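Local coordinates for protein kynurenine formamidase (Bacillus anthracis, PDB 4CO9) that hydrolyses N-formyl-L-kynurenine to L-kynurenine and formate with two zinc ions per subunit, the second step of tryptophan degradation by the kynurenine pathway, at residues Glu104-Leu109 and Lys140-Ile145; Ile133-Ser138 and Phe167-His172; Ile11-Asn16 and Leu174-Leu179; Leu110-Ser115 and Gly146-Ser151; Gly24-Ser29 and Lys46-Ile51. All blocks are in the same frame, centred on the assembly; numbering follows the deposited sequence. Where two conformers were deposited one is given.

Interaction 1: residues Glu104-Leu109 and Lys140-Ile145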
# COMPACT_ATOMS: atom_id res chain seq x y z
N GLU C 104 14.60 -20.28 14.35
CA GLU C 104 14.97 -19.46 15.50
C GLU C 104 15.29 -18.04 15.05
O GLU C 104 15.96 -17.83 14.05
CB GLU C 104 16.14 -20.10 16.29
CG GLU C 104 15.80 -21.49 16.85
CD GLU C 104 14.53 -21.48 17.69
OE1 GLU C 104 14.54 -20.81 18.74
OE2 GLU C 104 13.53 -22.13 17.30
N GLY C 105 14.76 -17.06 15.78
CA GLY C 105 15.00 -15.65 15.51
C GLY C 105 14.17 -15.07 14.36
O GLY C 105 14.28 -13.88 14.08
N VAL C 106 13.36 -15.90 13.72
CA VAL C 106 12.49 -15.45 12.64
C VAL C 106 11.30 -14.65 13.20
O VAL C 106 10.65 -15.06 14.17
CB VAL C 106 12.00 -16.64 11.79
CG1 VAL C 106 10.99 -16.19 10.75
CG2 VAL C 106 13.19 -17.31 11.12
N GLU C 107 11.03 -13.51 12.58
CA GLU C 107 9.91 -12.63 12.99
C GLU C 107 8.72 -12.70 12.01
O GLU C 107 7.59 -12.40 12.38
CB GLU C 107 10.41 -11.18 13.08
CG GLU C 107 11.55 -10.85 14.07
CD GLU C 107 12.25 -9.54 13.72
OE1 GLU C 107 11.59 -8.59 13.24
OE2 GLU C 107 13.48 -9.47 13.91
N ARG C 108 8.99 -13.03 10.75
CA ARG C 108 7.96 -13.06 9.70
C ARG C 108 8.25 -14.26 8.82
O ARG C 108 9.40 -14.50 8.48
CB ARG C 108 8.02 -11.79 8.85
CG ARG C 108 7.80 -10.51 9.64
CD ARG C 108 8.11 -9.23 8.90
NE ARG C 108 8.05 -8.15 9.88
CZ ARG C 108 9.00 -7.88 10.77
NH1 ARG C 108 10.16 -8.54 10.77
NH2 ARG C 108 8.80 -6.91 11.65
N LEU C 109 7.21 -15.01 8.46
CA LEU C 109 7.40 -16.24 7.71
C LEU C 109 6.44 -16.31 6.54
O LEU C 109 5.23 -16.17 6.73
CB LEU C 109 7.18 -17.44 8.64
CG LEU C 109 7.37 -18.83 8.05
CD1 LEU C 109 8.83 -19.04 7.68
CD2 LEU C 109 6.93 -19.89 9.05
N LYS C 140 8.12 -19.03 18.93
CA LYS C 140 9.38 -18.64 18.27
C LYS C 140 9.54 -17.14 18.10
O LYS C 140 10.63 -16.70 17.76
CB LYS C 140 9.49 -19.31 16.90
CG LYS C 140 9.45 -20.81 17.00
CD LYS C 140 10.26 -21.47 15.91
CE LYS C 140 10.20 -22.98 16.07
NZ LYS C 140 10.85 -23.42 17.33
N GLY C 141 8.47 -16.38 18.32
CA GLY C 141 8.52 -14.92 18.14
C GLY C 141 8.00 -14.46 16.78
O GLY C 141 8.18 -13.31 16.41
N ILE C 142 7.36 -15.34 16.03
CA ILE C 142 6.87 -14.99 14.71
C ILE C 142 5.60 -14.15 14.84
O ILE C 142 4.67 -14.55 15.53
CB ILE C 142 6.66 -16.25 13.85
CG1 ILE C 142 8.04 -16.80 13.47
CG2 ILE C 142 5.83 -15.94 12.60
CD1 ILE C 142 8.04 -18.20 12.93
N ARG C 143 5.58 -13.00 14.18
CA ARG C 143 4.50 -12.03 14.28
C ARG C 143 3.64 -11.93 13.02
O ARG C 143 2.57 -11.32 13.05
CB ARG C 143 5.06 -10.65 14.58
CG ARG C 143 5.94 -10.56 15.81
CD ARG C 143 6.60 -9.19 15.86
NE ARG C 143 5.69 -8.18 16.40
CZ ARG C 143 5.83 -6.87 16.25
NH1 ARG C 143 6.84 -6.38 15.55
NH2 ARG C 143 4.94 -6.03 16.79
N LEU C 144 4.10 -12.51 11.93
CA LEU C 144 3.36 -12.46 10.67
C LEU C 144 3.58 -13.73 9.89
O LEU C 144 4.71 -14.21 9.76
CB LEU C 144 3.80 -11.25 9.85
CG LEU C 144 3.28 -11.16 8.41
CD1 LEU C 144 1.85 -10.68 8.29
CD2 LEU C 144 4.17 -10.26 7.57
N ILE C 145 2.49 -14.27 9.36
CA ILE C 145 2.51 -15.41 8.48
C ILE C 145 1.89 -15.00 7.16
O ILE C 145 0.84 -14.33 7.12
CB ILE C 145 1.80 -16.64 9.11
CG1 ILE C 145 2.08 -17.91 8.33
CG2 ILE C 145 0.29 -16.45 9.20
CD1 ILE C 145 3.41 -18.53 8.64
O HOH W 1 13.07 -17.57 17.90
O HOH W 2 11.84 -14.45 16.54
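Leu109 and Ile145 lie side by side and point the same way, with Ile145 CD1 3.8 Å from Leu109 CD2 and also in contact with CB and CG of that leucine. Ile145 CG1 is anti to the backbone N (chi1 -168°), and chi2 (80°) then brings CD1 to the leucine, near Leu109 O as well. Val106 and Ile142 make a second pair of the same kind, CG1 to CG1 at 4.1 Å. On the other face of the sheet Arg108 and Leu144 meet at an angle, the aliphatic CG of the arginine against CB of the leucine. The contact lies where two neighbouring parallel strands, 108-112 and 144-147, enter the mixed sheet, with Val106 and Ile142 in the loops that lead into them. Leu109 N donates to Leu144 O at 2.9 Å, and Arg143 N reaches Glu107 O at 2.8 Å along a nearly straight line (174°). Helix 133-140 leads into the second strand through a Schellman motif at Gly141, and its Leu137 packs on Leu109, Ile142 and Ile145. At the outer end Lys140 crosses Glu104 at about a right angle, its NZ forming a salt bridge to Glu104 OE2 at 3.0 Å. Two waters bind Lys140 O, one also held by Gly105 N. The guanidinium of Arg108 is held by Glu107 OE1 (NH1 at 2.9 Å) and by the carbonyls of Gln76, Val77 and Pro81, while Arg143 pairs with Asp74.

Interaction 2: residues Ile133-Ser138 and Phe167-His172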
# COMPACT_ATOMS: atom_id res chain seq x y z
N ILE C 133 -0.38 -24.65 14.51
CA ILE C 133 0.69 -23.84 13.98
C ILE C 133 0.89 -22.56 14.82
O ILE C 133 2.01 -22.06 14.93
CB ILE C 133 0.41 -23.49 12.50
CG1 ILE C 133 1.70 -23.22 11.75
CG2 ILE C 133 -0.52 -22.28 12.39
CD1 ILE C 133 1.49 -23.03 10.27
N ALA C 134 -0.18 -22.05 15.42
CA ALA C 134 -0.16 -20.74 16.07
C ALA C 134 0.65 -20.65 17.37
O ALA C 134 1.51 -19.78 17.50
CB ALA C 134 -1.57 -20.22 16.28
N PRO C 135 0.40 -21.55 18.34
CA PRO C 135 1.28 -21.55 19.52
C PRO C 135 2.74 -21.83 19.16
O PRO C 135 3.65 -21.23 19.73
CB PRO C 135 0.74 -22.69 20.40
CG PRO C 135 -0.59 -23.05 19.83
CD PRO C 135 -0.59 -22.64 18.39
N PHE C 136 2.96 -22.75 18.22
CA PHE C 136 4.30 -23.09 17.75
C PHE C 136 5.05 -21.87 17.22
O PHE C 136 6.17 -21.59 17.64
CB PHE C 136 4.21 -24.15 16.64
CG PHE C 136 5.54 -24.54 16.07
CD1 PHE C 136 6.42 -25.31 16.81
CD2 PHE C 136 5.92 -24.13 14.79
CE1 PHE C 136 7.65 -25.68 16.29
CE2 PHE C 136 7.15 -24.50 14.27
CZ PHE C 136 8.01 -25.29 15.02
N LEU C 137 4.44 -21.16 16.28
CA LEU C 137 5.06 -19.98 15.68
C LEU C 137 5.23 -18.84 16.68
O LEU C 137 6.26 -18.18 16.71
CB LEU C 137 4.23 -19.49 14.48
CG LEU C 137 4.18 -20.44 13.28
CD1 LEU C 137 3.27 -19.86 12.21
CD2 LEU C 137 5.57 -20.71 12.72
N SER C 138 4.20 -18.62 17.47
CA SER C 138 4.21 -17.56 18.47
C SER C 138 5.32 -17.74 19.49
O SER C 138 6.00 -16.78 19.87
CB SER C 138 2.86 -17.51 19.18
OG SER C 138 2.84 -16.53 20.20
N PHE C 167 -4.44 -14.90 15.21
CA PHE C 167 -4.56 -13.60 15.86
C PHE C 167 -4.61 -13.72 17.40
O PHE C 167 -4.11 -12.83 18.09
CB PHE C 167 -5.65 -12.70 15.24
CG PHE C 167 -5.12 -11.74 14.17
CD1 PHE C 167 -4.44 -10.59 14.53
CD2 PHE C 167 -5.29 -12.00 12.81
CE1 PHE C 167 -3.97 -9.70 13.56
CE2 PHE C 167 -4.82 -11.12 11.84
CZ PHE C 167 -4.16 -9.97 12.22
N LYS C 168 -5.14 -14.82 17.93
CA LYS C 168 -5.10 -15.07 19.39
C LYS C 168 -3.66 -15.09 19.90
O LYS C 168 -3.41 -14.79 21.07
CB LYS C 168 -5.76 -16.40 19.70
CG LYS C 168 -6.21 -16.61 21.14
CD LYS C 168 -6.71 -18.05 21.36
CE LYS C 168 -8.00 -18.11 22.17
NZ LYS C 168 -7.87 -17.50 23.50
N HIS C 169 -2.73 -15.48 19.03
CA HIS C 169 -1.31 -15.56 19.38
C HIS C 169 -0.49 -14.42 18.78
O HIS C 169 0.72 -14.54 18.64
CB HIS C 169 -0.75 -16.90 18.93
CG HIS C 169 -1.26 -18.05 19.73
ND1 HIS C 169 -2.44 -18.69 19.43
CD2 HIS C 169 -0.75 -18.67 20.82
CE1 HIS C 169 -2.64 -19.66 20.31
NE2 HIS C 169 -1.63 -19.67 21.16
N SER C 170 -1.16 -13.33 18.44
CA SER C 170 -0.54 -12.11 17.94
C SER C 170 0.17 -12.30 16.60
O SER C 170 1.08 -11.55 16.29
CB SER C 170 0.42 -11.53 18.99
OG SER C 170 -0.33 -11.04 20.09
N ILE C 171 -0.28 -13.27 15.81
CA ILE C 171 0.28 -13.52 14.49
C ILE C 171 -0.65 -12.94 13.43
O ILE C 171 -1.80 -13.34 13.32
CB ILE C 171 0.46 -15.01 14.19
CG1 ILE C 171 1.33 -15.65 15.27
CG2 ILE C 171 1.07 -15.19 12.81
CD1 ILE C 171 1.40 -17.15 15.18
N HIS C 172 -0.11 -12.01 12.67
CA HIS C 172 -0.84 -11.31 11.63
C HIS C 172 -0.83 -12.11 10.34
O HIS C 172 -0.03 -13.02 10.20
CB HIS C 172 -0.24 -9.94 11.46
CG HIS C 172 -0.37 -9.08 12.68
ND1 HIS C 172 -1.03 -7.88 12.67
CD2 HIS C 172 0.05 -9.27 13.95
CE1 HIS C 172 -0.99 -7.35 13.88
NE2 HIS C 172 -0.35 -8.18 14.67
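With CG anti to the carbonyl carbon (chi1 -70°) and the ring turned to chi2 86°, His169 sets one face of its imidazole against the backbone where Ala134 joins Pro135. Ile171 also has its CG1 anti to the carbonyl carbon, and chi2 (171°) extends the branch and places CD1 against the same helix. Over the imidazole face, Pro135 N sits above the centre and Ala134 C is displaced toward the rim. Pro135 CA approaches CD2 of His169 to 3.8 Å, and the proline ring crosses the imidazole obliquely, its CG 3.8 Å from His169 NE2. Ala134 CB comes to 3.6 Å from His169 ND1, an atom that is hydrogen-bonded to Gln165 O in the last turn of helix 161-168. The contact joins helix 133-140 to the end of helix 161-168, which finishes in a Schellman motif: Ser170, at positive phi, donates its N to Phe167 O, and Ile171 N returns to Leu166 O. Beyond this turn the chain enters strand 172-175. Ile171 CD1 meets Leu137 CB at 3.7 Å and Ala134 O at 3.5 Å, while Ile145 of strand 144-147 touches both Leu137 and Ile171. Toward the surface, Ser138 packs its CB on His169 CB at 3.7 Å. Its hydroxyl makes a weak hydrogen bond to His169 O, with Ser138 OG 3.3 Å from that oxygen.

Interaction 3: residues Ile11-Asn16 and Leu174-Leu179. With ZN (zinc ion), chain O; ZN (zinc ion), chain P.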
# COMPACT_ATOMS: atom_id res chain seq x y z
N ILE C 11 6.23 -9.14 -5.04
CA ILE C 11 5.55 -10.42 -4.79
C ILE C 11 4.04 -10.24 -4.65
O ILE C 11 3.37 -10.99 -3.94
CB ILE C 11 6.15 -11.17 -3.58
CG1 ILE C 11 6.09 -10.34 -2.30
CG2 ILE C 11 7.59 -11.56 -3.89
CD1 ILE C 11 6.22 -11.16 -1.03
N SER C 12 3.51 -9.23 -5.35
CA SER C 12 2.09 -8.93 -5.34
C SER C 12 1.41 -9.38 -6.63
O SER C 12 2.03 -9.42 -7.69
CB SER C 12 1.87 -7.43 -5.18
OG SER C 12 2.53 -6.92 -4.04
N GLN C 13 0.13 -9.74 -6.53
CA GLN C 13 -0.68 -10.07 -7.70
C GLN C 13 -1.13 -8.80 -8.43
O GLN C 13 -1.61 -7.87 -7.80
CB GLN C 13 -1.90 -10.88 -7.28
CG GLN C 13 -1.59 -12.26 -6.73
CD GLN C 13 -2.81 -13.08 -6.41
OE1 GLN C 13 -3.91 -12.57 -6.28
NE2 GLN C 13 -2.62 -14.39 -6.28
N PRO C 14 -1.00 -8.77 -9.77
CA PRO C 14 -1.49 -7.60 -10.48
C PRO C 14 -2.99 -7.42 -10.29
O PRO C 14 -3.74 -8.40 -10.39
CB PRO C 14 -1.16 -7.91 -11.95
CG PRO C 14 -0.03 -8.86 -11.89
CD PRO C 14 -0.28 -9.70 -10.66
N LEU C 15 -3.39 -6.19 -10.00
CA LEU C 15 -4.77 -5.84 -9.78
C LEU C 15 -5.33 -5.24 -11.07
O LEU C 15 -4.90 -4.19 -11.52
CB LEU C 15 -4.90 -4.83 -8.64
CG LEU C 15 -4.61 -5.35 -7.23
CD1 LEU C 15 -4.58 -4.17 -6.26
CD2 LEU C 15 -5.65 -6.38 -6.78
N ASN C 16 -6.30 -5.94 -11.64
CA ASN C 16 -6.99 -5.49 -12.84
C ASN C 16 -8.34 -6.22 -12.92
O ASN C 16 -8.64 -7.11 -12.10
CB ASN C 16 -6.15 -5.74 -14.08
CG ASN C 16 -5.71 -7.18 -14.20
OD1 ASN C 16 -6.54 -8.11 -14.23
ND2 ASN C 16 -4.41 -7.39 -14.24
N LEU C 174 -1.13 -12.43 6.03
CA LEU C 174 -0.92 -11.90 4.70
C LEU C 174 -1.26 -13.01 3.71
O LEU C 174 -0.75 -14.12 3.83
CB LEU C 174 0.54 -11.47 4.57
CG LEU C 174 1.12 -11.16 3.20
CD1 LEU C 174 0.37 -10.02 2.53
CD2 LEU C 174 2.60 -10.83 3.34
N GLU C 175 -2.14 -12.71 2.75
CA GLU C 175 -2.64 -13.70 1.81
C GLU C 175 -2.36 -13.30 0.36
O GLU C 175 -2.18 -12.12 0.05
CB GLU C 175 -4.14 -13.93 2.03
CG GLU C 175 -4.42 -14.69 3.31
CD GLU C 175 -5.84 -14.52 3.84
OE1 GLU C 175 -6.52 -13.54 3.46
OE2 GLU C 175 -6.26 -15.38 4.66
N ASN C 176 -2.30 -14.31 -0.51
CA ASN C 176 -2.07 -14.13 -1.95
C ASN C 176 -0.74 -13.49 -2.34
O ASN C 176 -0.66 -12.76 -3.32
CB ASN C 176 -3.23 -13.35 -2.59
CG ASN C 176 -4.47 -14.19 -2.80
OD1 ASN C 176 -4.39 -15.41 -2.97
ND2 ASN C 176 -5.63 -13.54 -2.82
N VAL C 177 0.33 -13.76 -1.60
CA VAL C 177 1.65 -13.39 -2.09
C VAL C 177 2.02 -14.29 -3.28
O VAL C 177 1.45 -15.36 -3.43
CB VAL C 177 2.76 -13.41 -1.02
CG1 VAL C 177 2.59 -12.25 -0.05
CG2 VAL C 177 2.83 -14.74 -0.29
N VAL C 178 2.92 -13.81 -4.11
CA VAL C 178 3.39 -14.52 -5.30
C VAL C 178 4.85 -14.88 -5.09
O VAL C 178 5.70 -14.00 -5.01
CB VAL C 178 3.29 -13.62 -6.54
CG1 VAL C 178 3.70 -14.37 -7.79
CG2 VAL C 178 1.88 -13.07 -6.66
N LEU C 179 5.13 -16.18 -4.97
CA LEU C 179 6.44 -16.62 -4.55
C LEU C 179 7.15 -17.59 -5.50
O LEU C 179 8.25 -18.03 -5.20
CB LEU C 179 6.34 -17.27 -3.15
CG LEU C 179 5.81 -16.42 -2.00
CD1 LEU C 179 5.73 -17.26 -0.74
CD2 LEU C 179 6.67 -15.18 -1.77
ZN ZN O . -8.04 -14.46 5.34
ZN ZN P . -8.38 -12.02 3.46
O HOH W 3 -4.41 -16.69 -5.34
O HOH W 4 -0.03 -16.17 -5.62
O HOH W 5 -9.49 -13.54 4.27
O HOH W 6 -9.25 -16.27 4.06
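The side-chain amides of Gln13 and Asn176 lie with their planes 21° apart and cross obliquely, Gln13 OE1 coming to 3.8 Å from Asn176 CB. They make no direct bond to each other: one water accepts from Gln13 NE2 and donates to Asn176 OD1, and a second accepts from the same NE2 and donates to Val177 O. Asn176 ND2 is held by Gly54 O. Gln13 CG also meets Val178 CG2, at 3.6 Å. The backbones are joined where Val178 N donates to Ile11 O at 2.9 Å, the donor lying 42° out of the carbonyl plane. Ile11 carries CG1 between its backbone N and carbonyl carbon (chi1 58°), and CD1 at the end of this branch packs on Val177 CG1 at 3.9 Å and on Leu179 CD2. This joins the loop after strand 9-10 to the chain leaving strand 172-175, close to the dimer interface, where Asn16 ND2 bonds Ser197 OG of the second subunit. Glu175, next to Asn176, reaches the binuclear zinc centre. Its OE2 binds one zinc ion at 2.1 Å, and OE1 is 2.6 Å from the same ion and 2.4 Å from the other. His52, His56, Asp58 and His163 complete the site. A water 2.0 Å from each zinc ion bridges them, consistent with metal activation of the water as a nucleophile for hydrolysis.

Interaction 4: residues Leu110-Ser115 and Gly146-Ser151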
# COMPACT_ATOMS: atom_id res chain seq x y z
N LEU C 110 6.98 -16.49 5.33
CA LEU C 110 6.17 -16.69 4.13
C LEU C 110 6.25 -18.13 3.69
O LEU C 110 7.35 -18.70 3.60
CB LEU C 110 6.61 -15.77 2.99
CG LEU C 110 6.75 -14.29 3.30
CD1 LEU C 110 7.15 -13.49 2.08
CD2 LEU C 110 5.48 -13.72 3.91
N LEU C 111 5.09 -18.72 3.41
CA LEU C 111 4.96 -20.11 3.03
C LEU C 111 4.63 -20.23 1.55
O LEU C 111 3.58 -19.77 1.10
CB LEU C 111 3.86 -20.78 3.85
CG LEU C 111 3.92 -20.64 5.37
CD1 LEU C 111 2.77 -21.41 6.02
CD2 LEU C 111 5.24 -21.16 5.90
N ARG C 112 5.54 -20.84 0.78
CA ARG C 112 5.29 -21.17 -0.61
C ARG C 112 4.64 -22.56 -0.70
O ARG C 112 5.31 -23.57 -0.49
CB ARG C 112 6.59 -21.17 -1.44
CG ARG C 112 6.33 -21.21 -2.94
CD ARG C 112 7.55 -21.52 -3.81
NE ARG C 112 8.65 -20.57 -3.62
CZ ARG C 112 9.63 -20.74 -2.73
NH1 ARG C 112 9.68 -21.84 -1.97
NH2 ARG C 112 10.56 -19.81 -2.61
N THR C 113 3.34 -22.59 -0.96
CA THR C 113 2.64 -23.85 -1.21
C THR C 113 2.74 -24.23 -2.67
O THR C 113 2.66 -25.41 -3.00
CB THR C 113 1.14 -23.79 -0.83
OG1 THR C 113 0.44 -22.98 -1.78
CG2 THR C 113 0.94 -23.26 0.58
N SER C 114 2.91 -23.24 -3.54
CA SER C 114 2.88 -23.42 -4.99
C SER C 114 1.65 -24.21 -5.43
O SER C 114 1.71 -24.96 -6.41
CB SER C 114 4.15 -24.12 -5.49
OG SER C 114 5.31 -23.36 -5.14
N SER C 115 0.55 -24.06 -4.70
CA SER C 115 -0.64 -24.88 -4.93
C SER C 115 -1.53 -24.30 -6.03
O SER C 115 -2.21 -25.05 -6.73
CB SER C 115 -1.42 -25.08 -3.66
OG SER C 115 -2.61 -25.81 -3.92
N GLY C 146 2.56 -15.37 6.07
CA GLY C 146 2.07 -15.10 4.73
C GLY C 146 1.94 -16.38 3.94
O GLY C 146 2.77 -17.28 4.11
N VAL C 147 0.91 -16.48 3.12
CA VAL C 147 0.69 -17.62 2.26
C VAL C 147 0.43 -17.21 0.80
O VAL C 147 -0.10 -16.12 0.55
CB VAL C 147 -0.48 -18.51 2.76
CG1 VAL C 147 -0.11 -19.13 4.09
CG2 VAL C 147 -1.77 -17.72 2.88
N ASP C 148 0.81 -18.08 -0.13
CA ASP C 148 0.61 -17.80 -1.56
C ASP C 148 -0.73 -18.32 -2.08
O ASP C 148 -0.85 -18.68 -3.25
CB ASP C 148 1.77 -18.35 -2.39
CG ASP C 148 1.93 -19.85 -2.28
OD1 ASP C 148 1.26 -20.48 -1.43
OD2 ASP C 148 2.77 -20.41 -3.03
N VAL C 149 -1.74 -18.33 -1.21
CA VAL C 149 -3.11 -18.71 -1.54
C VAL C 149 -4.07 -17.73 -0.84
O VAL C 149 -3.63 -16.92 -0.01
CB VAL C 149 -3.41 -20.16 -1.13
CG1 VAL C 149 -2.76 -21.13 -2.10
CG2 VAL C 149 -2.94 -20.43 0.29
N PRO C 150 -5.37 -17.75 -1.18
CA PRO C 150 -6.27 -16.69 -0.67
C PRO C 150 -6.64 -16.78 0.79
O PRO C 150 -7.20 -15.83 1.33
CB PRO C 150 -7.54 -16.88 -1.51
CG PRO C 150 -7.09 -17.59 -2.73
CD PRO C 150 -5.98 -18.49 -2.30
N SER C 151 -6.37 -17.91 1.43
CA SER C 151 -6.78 -18.10 2.80
C SER C 151 -5.82 -18.98 3.59
O SER C 151 -5.09 -19.79 3.02
CB SER C 151 -8.18 -18.71 2.86
OG SER C 151 -8.69 -18.64 4.18
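Asp148 presents its carboxylate to the backbone turn at Thr113 and Ser114. OD1 takes two bonds, from Thr113 OG1 at 2.7 Å and from Thr113 N at 3.0 Å, both on the syn side but from opposite faces of the carboxylate plane. OD2 offers its syn lone pair to Ser114 N, 2.9 Å away (156° at the hydrogen). Three donors therefore fix the rotation of this buried group. Asp148 CG lies between its backbone N and carbonyl carbon (chi1 61°), which turns the carboxylate toward segment 110-115. Thr113 OG1 in turn accepts from Ser115 N at 3.1 Å, an ST turn that shapes the receiving loop. Before the turn the two strands run in parallel, their touching parts 12° apart in direction. Leu111 N donates to Gly146 O at 2.8 Å, followed by a weak bond from Asp148 N to Leu111 O. Leu110 CD2 packs directly on Gly146 CA at 3.8 Å. Across the sheet's other face Leu111 CD1 crosses to Val147 CG1 at 4.1 Å. The guanidinium of Arg112 is bound by Asp86, Asp184 and the carbonyls of Leu179 and Val182. Strands 108-112 and 144-147 are central in the mixed sheet, flanked by 81-86 beyond the first and 172-175 beyond the second, where Val147 touches the zinc ligand Glu175.

Interaction 5: residues Gly24-Ser29 and Lys46-Ile51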
# COMPACT_ATOMS: atom_id res chain seq x y z
N GLY C 24 -18.97 -14.60 -5.46
CA GLY C 24 -20.03 -13.66 -5.12
C GLY C 24 -19.57 -12.30 -4.59
O GLY C 24 -20.40 -11.42 -4.38
N ASP C 25 -18.27 -12.14 -4.32
CA ASP C 25 -17.72 -10.95 -3.69
C ASP C 25 -17.65 -9.85 -4.75
O ASP C 25 -17.82 -10.13 -5.92
CB ASP C 25 -16.34 -11.28 -3.14
CG ASP C 25 -15.90 -10.33 -2.05
OD1 ASP C 25 -16.67 -9.38 -1.75
OD2 ASP C 25 -14.77 -10.54 -1.53
N THR C 26 -17.44 -8.61 -4.33
CA THR C 26 -17.35 -7.50 -5.26
C THR C 26 -16.33 -7.77 -6.35
O THR C 26 -15.17 -8.00 -6.04
CB THR C 26 -16.90 -6.21 -4.52
OG1 THR C 26 -17.76 -5.96 -3.42
CG2 THR C 26 -16.91 -5.02 -5.45
N PRO C 27 -16.74 -7.75 -7.64
CA PRO C 27 -15.74 -7.86 -8.69
C PRO C 27 -14.79 -6.66 -8.70
O PRO C 27 -15.20 -5.55 -8.38
CB PRO C 27 -16.56 -7.89 -9.99
CG PRO C 27 -17.94 -8.23 -9.57
CD PRO C 27 -18.09 -7.60 -8.21
N PHE C 28 -13.53 -6.89 -9.04
CA PHE C 28 -12.58 -5.80 -9.12
C PHE C 28 -12.92 -4.90 -10.30
O PHE C 28 -13.18 -5.40 -11.38
CB PHE C 28 -11.15 -6.29 -9.29
CG PHE C 28 -10.15 -5.17 -9.39
CD1 PHE C 28 -9.87 -4.52 -10.61
CD2 PHE C 28 -9.50 -4.72 -8.25
CE1 PHE C 28 -8.97 -3.48 -10.67
CE2 PHE C 28 -8.60 -3.68 -8.31
CZ PHE C 28 -8.32 -3.06 -9.52
N SER C 29 -12.88 -3.60 -10.09
CA SER C 29 -13.14 -2.63 -11.14
C SER C 29 -12.22 -1.42 -11.05
O SER C 29 -12.29 -0.69 -10.07
CB SER C 29 -14.61 -2.18 -11.02
OG SER C 29 -14.87 -1.13 -11.90
N LYS C 46 -11.89 5.58 -11.13
CA LYS C 46 -12.58 5.06 -9.97
C LYS C 46 -12.20 3.62 -9.71
O LYS C 46 -12.25 2.81 -10.61
CB LYS C 46 -14.06 5.19 -10.23
CG LYS C 46 -14.95 4.65 -9.13
CD LYS C 46 -16.40 4.80 -9.55
CE LYS C 46 -17.33 4.46 -8.42
NZ LYS C 46 -18.74 4.52 -8.90
N LEU C 47 -11.86 3.32 -8.46
CA LEU C 47 -11.48 2.00 -8.01
C LEU C 47 -12.59 1.45 -7.13
O LEU C 47 -13.01 2.08 -6.14
CB LEU C 47 -10.18 2.08 -7.21
CG LEU C 47 -9.59 0.80 -6.61
CD1 LEU C 47 -9.22 -0.18 -7.72
CD2 LEU C 47 -8.38 1.15 -5.77
N THR C 48 -13.08 0.26 -7.48
CA THR C 48 -14.05 -0.48 -6.69
C THR C 48 -13.52 -1.90 -6.50
O THR C 48 -13.21 -2.58 -7.47
CB THR C 48 -15.41 -0.53 -7.41
OG1 THR C 48 -15.85 0.81 -7.68
CG2 THR C 48 -16.47 -1.21 -6.53
N MET C 49 -13.43 -2.37 -5.26
CA MET C 49 -12.93 -3.71 -5.01
C MET C 49 -13.33 -4.26 -3.64
O MET C 49 -13.65 -3.49 -2.72
CB MET C 49 -11.39 -3.73 -5.11
CG MET C 49 -10.68 -2.90 -4.04
SD MET C 49 -8.89 -2.70 -4.33
CE MET C 49 -8.38 -4.38 -4.16
N SER C 50 -13.34 -5.59 -3.53
CA SER C 50 -13.34 -6.23 -2.22
C SER C 50 -11.98 -6.02 -1.59
O SER C 50 -10.97 -6.03 -2.28
CB SER C 50 -13.60 -7.73 -2.31
OG SER C 50 -13.41 -8.35 -1.05
N ILE C 51 -11.97 -5.85 -0.27
CA ILE C 51 -10.74 -5.82 0.54
C ILE C 51 -9.84 -7.05 0.28
O ILE C 51 -8.59 -6.96 0.21
CB ILE C 51 -11.16 -5.71 2.02
CG1 ILE C 51 -11.76 -4.31 2.28
CG2 ILE C 51 -9.98 -5.99 2.94
CD1 ILE C 51 -10.79 -3.12 2.17
O HOH W 7 -14.57 1.21 -10.69
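Asp25 meets Ser50 at the end of an antiparallel beta pairing that brings the chain into the two-stranded sheet 29-34/44-50. Ser50 OG donates to Asp25 OD2 at 2.6 Å, on the syn side but 35° out of the carboxylate plane. The aspartate's CG is anti to its backbone N (chi1 -159°), and OD1 takes the N-H of Thr26 from above the plane. Ser50 OG also bonds the backbone N of the zinc ligand His52, so Ser50 is second shell to the metal and Asp25 positions it from one step beyond; Asp25 is also close to the substrate-binding Trp22. Thr26 and Thr48 cross at about a right angle, CG2 to CG2 at 4.0 Å. Phe28 lies alongside Met49, its CD2 3.8 Å from Met49 CB, with the sulfur obliquely placed in a Met-aromatic contact; Leu47 CD1 comes to 3.5 Å from Phe28 CZ. Strand 44-50 also pairs through Leu47, Thr48 and Met49 with a strand of the second subunit, carrying the sheet across the dimer interface. Ser29 and Thr48 form a hydrogen-bonded antiparallel pair, Ser29 N to Thr48 O at 2.8 Å and Thr48 N to Ser29 O at 2.9 Å. One water lies 2.7 Å from Ser29 OG and donates to Lys46 O.

In the fold
Interactions 1 and 4 are successive lengths of one parallel strand pair, joined by the bond between Leu109 O and Gly146 N (2.9 Å). Strand 172-175 lies alongside the second of these strands: Arg143 O to His172 N (2.8 Å) ties interaction 1 to interaction 2, and Leu174 O to Val147 N (3.0 Å) ties interaction 3 to interaction 4. Interaction 3 holds the zinc ligand Glu175, and the side chain of Val147 in interaction 4 is about 7 Å from a zinc ion. Interaction 5 is remote from interaction 1, their centres about 32 Å apart, yet touches interaction 3 through Leu15 and Phe28. Both 3 and 5 reach the second subunit.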